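Ribokinase (Cryptococcus neoformans var. grubii serotype A, PDB 6CW5) probably catalyses the ATP- and magnesium-dependent phosphorylation of D-ribose at O-5, giving D-ribose 5-phosphate and ADP. Local coordinates at residues Val147-Ser150 / Ser151-Tyr155; Pro174-Pro178 / Ala179-Glu183. One frame throughout, in Å; residues are numbered along the deposited sequence.

Contact 1: Val147-Ser150 / Ser151-Tyr155; sequences VPLS and STLAY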
ATOM      1  N   VAL A 147      -6.183  -6.399  -5.673  1.00 17.35           N
ATOM      2  CA  VAL A 147      -6.023  -4.971  -5.409  1.00 17.02           C
ATOM      3  C   VAL A 147      -4.539  -4.731  -5.170  1.00 18.77           C
ATOM      4  O   VAL A 147      -3.773  -5.717  -5.143  1.00 18.57           O
ATOM      5  CB  VAL A 147      -6.907  -4.523  -4.226  1.00 16.78           C
ATOM      6  CG1 VAL A 147      -8.349  -4.939  -4.515  1.00 19.75           C
ATOM      7  CG2 VAL A 147      -6.412  -5.141  -2.885  1.00 16.99           C
ATOM      8  N   PRO A 148      -4.070  -3.474  -5.004  1.00 17.29           N
ATOM      9  CA  PRO A 148      -2.623  -3.253  -4.902  1.00 14.30           C
ATOM     10  C   PRO A 148      -2.086  -3.998  -3.704  1.00 18.61           C
ATOM     11  O   PRO A 148      -2.681  -3.954  -2.625  1.00 16.22           O
ATOM     12  CB  PRO A 148      -2.488  -1.734  -4.694  1.00 18.05           C
ATOM     13  CG  PRO A 148      -3.726  -1.175  -5.385  1.00 18.23           C
ATOM     14  CD  PRO A 148      -4.806  -2.186  -5.065  1.00 14.88           C
ATOM     15  N   LEU A 149      -0.949  -4.678  -3.894  1.00 16.66           N
ATOM     16  CA  LEU A 149      -0.454  -5.523  -2.806  1.00 15.92           C
ATOM     17  C   LEU A 149      -0.157  -4.698  -1.561  1.00 14.25           C
ATOM     18  O   LEU A 149      -0.357  -5.166  -0.437  1.00 16.18           O
ATOM     19  CB  LEU A 149       0.797  -6.282  -3.239  1.00 15.91           C
ATOM     20  CG  LEU A 149       1.440  -7.206  -2.173  1.00 15.83           C
ATOM     21  CD1 LEU A 149       0.439  -8.253  -1.677  1.00 18.07           C
ATOM     22  CD2 LEU A 149       2.733  -7.875  -2.770  1.00 16.11           C
ATOM     23  N   SER A 150       0.351  -3.467  -1.732  1.00 16.51           N
ATOM     24  CA  SER A 150       0.649  -2.668  -0.556  1.00 15.07           C
ATOM     25  C   SER A 150      -0.597  -2.459   0.294  1.00 17.26           C
ATOM     26  O   SER A 150      -0.496  -2.349   1.530  1.00 16.08           O
ATOM     27  CB  SER A 150       1.263  -1.316  -0.940  1.00 22.78           C
ATOM     28  OG  SER A 150       0.345  -0.496  -1.644  1.00 20.32           O
ATOM     29  N   SER A 151      -1.769  -2.383  -0.340  1.00 16.16           N
ATOM     30  CA  SER A 151      -3.008  -2.177   0.422  1.00 19.28           C
ATOM     31  C   SER A 151      -3.385  -3.449   1.170  1.00 19.09           C
ATOM     32  O   SER A 151      -3.669  -3.416   2.374  1.00 19.30           O
ATOM     33  CB  SER A 151      -4.126  -1.707  -0.522  1.00 22.52           C
ATOM     34  OG  SER A 151      -5.318  -1.352   0.191  1.00 21.45           O
ATOM     35  N   THR A 152      -3.336  -4.597   0.489  1.00 16.93           N
ATOM     36  CA  THR A 152      -3.526  -5.865   1.188  1.00 17.68           C
ATOM     37  C   THR A 152      -2.546  -6.001   2.361  1.00 19.38           C
ATOM     38  O   THR A 152      -2.940  -6.371   3.472  1.00 19.78           O
ATOM     39  CB  THR A 152      -3.375  -7.019   0.200  1.00 16.69           C
ATOM     40  OG1 THR A 152      -4.442  -6.978  -0.764  1.00 17.23           O
ATOM     41  CG2 THR A 152      -3.368  -8.391   0.934  1.00 17.49           C
ATOM     42  N   LEU A 153      -1.259  -5.693   2.138  1.00 16.25           N
ATOM     43  CA  LEU A 153      -0.283  -5.787   3.230  1.00 16.78           C
ATOM     44  C   LEU A 153      -0.662  -4.877   4.400  1.00 17.78           C
ATOM     45  O   LEU A 153      -0.513  -5.253   5.577  1.00 17.92           O
ATOM     46  CB  LEU A 153       1.105  -5.398   2.716  1.00 15.62           C
ATOM     47  CG  LEU A 153       1.665  -6.374   1.674  1.00 17.03           C
ATOM     48  CD1 LEU A 153       2.892  -5.740   1.060  1.00 17.10           C
ATOM     49  CD2 LEU A 153       2.056  -7.676   2.371  1.00 20.83           C
ATOM     50  N   ALA A 154      -1.093  -3.652   4.092  1.00 18.63           N
ATOM     51  CA  ALA A 154      -1.436  -2.702   5.149  1.00 20.43           C
ATOM     52  C   ALA A 154      -2.598  -3.216   5.993  1.00 16.38           C
ATOM     53  O   ALA A 154      -2.564  -3.133   7.232  1.00 18.21           O
ATOM     54  CB  ALA A 154      -1.767  -1.336   4.523  1.00 16.95           C
ATOM     55  N   TYR A 155      -3.643  -3.743   5.347  1.00 15.81           N
ATOM     56  CA  TYR A 155      -4.797  -4.218   6.111  1.00 18.69           C
ATOM     57  C   TYR A 155      -4.449  -5.460   6.928  1.00 19.94           C
ATOM     58  O   TYR A 155      -4.852  -5.581   8.095  1.00 18.59           O
ATOM     59  CB  TYR A 155      -5.961  -4.540   5.180  1.00 17.03           C
ATOM     60  CG  TYR A 155      -6.732  -3.322   4.717  1.00 19.19           C
ATOM     61  CD1 TYR A 155      -6.128  -2.348   3.932  1.00 19.04           C
ATOM     62  CD2 TYR A 155      -8.062  -3.145   5.084  1.00 20.76           C
ATOM     63  CE1 TYR A 155      -6.869  -1.228   3.503  1.00 16.84           C
ATOM     64  CE2 TYR A 155      -8.795  -2.052   4.660  1.00 16.22           C
ATOM     65  CZ  TYR A 155      -8.187  -1.094   3.869  1.00 18.78           C
ATOM     66  OH  TYR A 155      -8.917   0.015   3.459  1.00 21.92           O
TER
HETATM   67  O   HOH W   1      -3.256  -7.477  -3.043  1.00 18.20           O
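Pro148 and Thr152 are joined by the first i to i+4 bond of a helix that starts right after Pro148, its N-cap residue. Pro148 O takes two backbone donors: Thr152 N at 3.2 Å and Ser151 N at 2.9 Å, the second bond being bent (N-H...O 132°). The ladder continues with Leu153 N to Leu149 O at 2.8 Å and Ala154 N to Ser150 O at 2.9 Å.

Lacking a hydroxyl, Pro148 cannot cap through its side chain; beside it a water bridges Val147 O, to which it donates (2.8 Å), and Thr152 OG1, from which it accepts (2.6 Å). Thr152 OG1, set anti to its carbonyl carbon (chi1 -66°), also meets Val147 CG2 at 3.4 Å, the two side chains lying roughly perpendicular. One turn apart, Leu149 CG rests against Leu153 CD1 at 3.8 Å.

Ser151 OG bonds to Arg18 of strand 15-18, while Ser150 OG bonds to Ser150 of the second subunit, whose Thr130 OG1 also bonds to Leu149 N. This N-terminal end of helix 149-161, the helix of the beta-alpha-beta unit between parallel strands 140-143 and 167-170, thus lies between its own sheet and the dimer partner.

Contact 2: Pro174-Pro178 / Ala179-Glu183; sequences PMLTP and AQLRE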
ATOM      1  N   PRO A 174      -4.726 -13.244  -7.899  1.00 18.09           N
ATOM      2  CA  PRO A 174      -3.749 -14.055  -8.660  1.00 17.32           C
ATOM      3  C   PRO A 174      -2.467 -14.249  -7.874  1.00 21.03           C
ATOM      4  O   PRO A 174      -2.265 -13.525  -6.924  1.00 17.58           O
ATOM      5  CB  PRO A 174      -3.485 -13.207  -9.902  1.00 22.03           C
ATOM      6  CG  PRO A 174      -3.845 -11.766  -9.460  1.00 24.72           C
ATOM      7  CD  PRO A 174      -5.022 -11.956  -8.552  1.00 20.00           C
ATOM      8  N   MET A 175      -1.617 -15.204  -8.262  1.00 19.29           N
ATOM      9  CA  MET A 175      -0.443 -15.519  -7.456  1.00 19.27           C
ATOM     10  C   MET A 175       0.534 -14.342  -7.404  1.00 18.82           C
ATOM     11  O   MET A 175       0.717 -13.606  -8.389  1.00 18.46           O
ATOM     12  CB  MET A 175       0.245 -16.782  -8.020  1.00 19.56           C
ATOM     13  CG  MET A 175       1.454 -17.288  -7.204  1.00 19.94           C
ATOM     14  SD  MET A 175       1.188 -17.442  -5.460  1.00 21.00           S
ATOM     15  CE  MET A 175      -0.191 -18.620  -5.420  1.00 18.74           C
ATOM     16  N   LEU A 176       1.139 -14.158  -6.230  1.00 16.30           N
ATOM     17  CA  LEU A 176       2.176 -13.167  -5.976  1.00 14.71           C
ATOM     18  C   LEU A 176       3.481 -13.630  -6.615  1.00 17.63           C
ATOM     19  O   LEU A 176       3.661 -14.820  -6.890  1.00 17.02           O
ATOM     20  CB  LEU A 176       2.372 -12.977  -4.451  1.00 15.95           C
ATOM     21  CG  LEU A 176       1.255 -12.195  -3.718  1.00 17.96           C
ATOM     22  CD1 LEU A 176      -0.059 -12.972  -3.707  1.00 19.60           C
ATOM     23  CD2 LEU A 176       1.684 -11.912  -2.265  1.00 16.74           C
ATOM     24  N   THR A 177       4.407 -12.682  -6.854  1.00 17.08           N
ATOM     25  CA  THR A 177       5.721 -13.068  -7.353  1.00 19.65           C
ATOM     26  C   THR A 177       6.467 -13.829  -6.259  1.00 16.51           C
ATOM     27  O   THR A 177       6.156 -13.692  -5.069  1.00 17.97           O
ATOM     28  CB  THR A 177       6.549 -11.857  -7.804  1.00 20.86           C
ATOM     29  OG1 THR A 177       7.007 -11.119  -6.655  1.00 16.75           O
ATOM     30  CG2 THR A 177       5.730 -10.921  -8.683  1.00 20.14           C
ATOM     31  N   PRO A 178       7.463 -14.643  -6.627  1.00 17.22           N
ATOM     32  CA  PRO A 178       8.172 -15.399  -5.577  1.00 13.97           C
ATOM     33  C   PRO A 178       8.801 -14.489  -4.544  1.00 17.39           C
ATOM     34  O   PRO A 178       8.734 -14.773  -3.343  1.00 18.84           O
ATOM     35  CB  PRO A 178       9.209 -16.212  -6.377  1.00 16.89           C
ATOM     36  CG  PRO A 178       8.485 -16.462  -7.700  1.00 17.44           C
ATOM     37  CD  PRO A 178       7.752 -15.150  -7.975  1.00 17.88           C
ATOM     38  N   ALA A 179       9.368 -13.356  -4.964  1.00 19.30           N
ATOM     39  CA  ALA A 179       9.953 -12.458  -3.968  1.00 19.81           C
ATOM     40  C   ALA A 179       8.878 -11.886  -3.041  1.00 21.14           C
ATOM     41  O   ALA A 179       9.082 -11.765  -1.826  1.00 20.67           O
ATOM     42  CB  ALA A 179      10.731 -11.339  -4.673  1.00 18.28           C
ATOM     43  N   GLN A 180       7.724 -11.531  -3.594  1.00 16.70           N
ATOM     44  CA  GLN A 180       6.642 -11.049  -2.742  1.00 16.37           C
ATOM     45  C   GLN A 180       6.215 -12.109  -1.734  1.00 21.58           C
ATOM     46  O   GLN A 180       5.945 -11.792  -0.576  1.00 18.15           O
ATOM     47  CB  GLN A 180       5.454 -10.637  -3.604  1.00 14.05           C
ATOM     48  CG  GLN A 180       5.715  -9.347  -4.360  1.00 18.61           C
ATOM     49  CD  GLN A 180       4.680  -9.081  -5.434  1.00 19.53           C
ATOM     50  OE1 GLN A 180       3.845  -9.945  -5.768  1.00 17.86           O
ATOM     51  NE2 GLN A 180       4.710  -7.865  -5.971  1.00 18.77           N
ATOM     52  N   LEU A 181       6.109 -13.370  -2.164  1.00 18.34           N
ATOM     53  CA  LEU A 181       5.761 -14.435  -1.225  1.00 17.69           C
ATOM     54  C   LEU A 181       6.808 -14.549  -0.123  1.00 20.63           C
ATOM     55  O   LEU A 181       6.468 -14.673   1.064  1.00 19.09           O
ATOM     56  CB  LEU A 181       5.614 -15.778  -1.969  1.00 18.68           C
ATOM     57  CG  LEU A 181       4.459 -15.817  -2.979  1.00 14.38           C
ATOM     58  CD1 LEU A 181       4.642 -17.089  -3.841  1.00 16.60           C
ATOM     59  CD2 LEU A 181       3.122 -15.854  -2.223  1.00 17.44           C
ATOM     60  N   ARG A 182       8.089 -14.479  -0.485  1.00 16.78           N
ATOM     61  CA  ARG A 182       9.131 -14.622   0.528  1.00 18.37           C
ATOM     62  C   ARG A 182       9.167 -13.470   1.514  1.00 21.60           C
ATOM     63  O   ARG A 182       9.662 -13.648   2.641  1.00 20.63           O
ATOM     64  CB  ARG A 182      10.509 -14.751  -0.128  1.00 17.93           C
ATOM     65  CG  ARG A 182      10.687 -16.043  -0.885  1.00 17.76           C
ATOM     66  CD  ARG A 182      12.121 -16.171  -1.427  1.00 21.00           C
ATOM     67  NE  ARG A 182      12.406 -15.284  -2.555  1.00 19.79           N
ATOM     68  CZ  ARG A 182      12.310 -15.656  -3.829  1.00 20.56           C
ATOM     69  NH1 ARG A 182      11.898 -16.885  -4.149  1.00 19.43           N
ATOM     70  NH2 ARG A 182      12.609 -14.795  -4.787  1.00 19.95           N
ATOM     71  N   GLU A 183       8.630 -12.312   1.145  1.00 17.96           N
ATOM     72  CA  GLU A 183       8.680 -11.140   2.020  1.00 17.55           C
ATOM     73  C   GLU A 183       7.350 -10.868   2.700  1.00 22.31           C
ATOM     74  O   GLU A 183       7.249  -9.914   3.476  1.00 22.04           O
ATOM     75  CB  GLU A 183       9.102  -9.911   1.199  1.00 19.72           C
ATOM     76  CG  GLU A 183      10.579 -10.006   0.778  1.00 24.30           C
ATOM     77  CD  GLU A 183      10.902  -9.220  -0.474  1.00 43.52           C
ATOM     78  OE1 GLU A 183      10.246  -8.181  -0.703  1.00 44.31           O
ATOM     79  OE2 GLU A 183      11.806  -9.661  -1.227  1.00 44.54           O
TER
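Pro178 O lies 3.7 Å above the centre of the Arg182 guanidinium, and Ala179 N sits over the same face nearer its rim; the hydrogen bond of this oxygen is with the backbone, from Arg182 N at 2.9 Å. A bend at chi3 (-73°) folds the arginine back over the first helical turn, bringing NH1 to 3.6 Å from Pro178 CB; NH1 also bonds to Ala205 O. The flat amide of Gln180 turns back toward the residues before the helix. Its OE1 accepts from Thr177 N at 3.0 Å in a fairly straight bond, although the donor stands above the carbonyl plane, while NE2 bonds to Thr130 O of the second subunit.

In the reciprocal bond, Thr177 OG1 accepts from Gln180 N at 3.2 Å. Thr177 chi1 of 73° sets OG1 between its own backbone N and carbonyl carbon, facing the start of the helix, and OG1 is also hydrogen-bonded to Thr132 of the second subunit. Leu181 packs back on the preceding residues, CD2 at 3.7 Å from Leu176 CB and CD1 at 3.8 Å from Met175 SD, where the bent methionine crosses it nearly perpendicularly.

Thr177 and Gln180 form a capping box, with glutamine in the side-chain acceptor role; it starts the short helix 178-183 at the dimer interface.

Overall arrangement
Leaving strand 140-143, the chain enters contact 1 at the start of helix 149-161, then returns to the sheet as strand 167-170 and continues through a loop into contact 2, where helix 178-183 begins. Each contact closes a short local turn, and they follow in series without nesting or crossing. Their centres are about 13 Å apart, yet they touch: Leu149 CD2 packs on Gln180 CD at 3.5 Å, and Leu149 CD1 on Leu176 CD2 at 3.9 Å. Two successive helix starts are thereby tied together on the same side of the chain's centre. Both also reach the second subunit, so the paired helix starts form part of the homodimer interface.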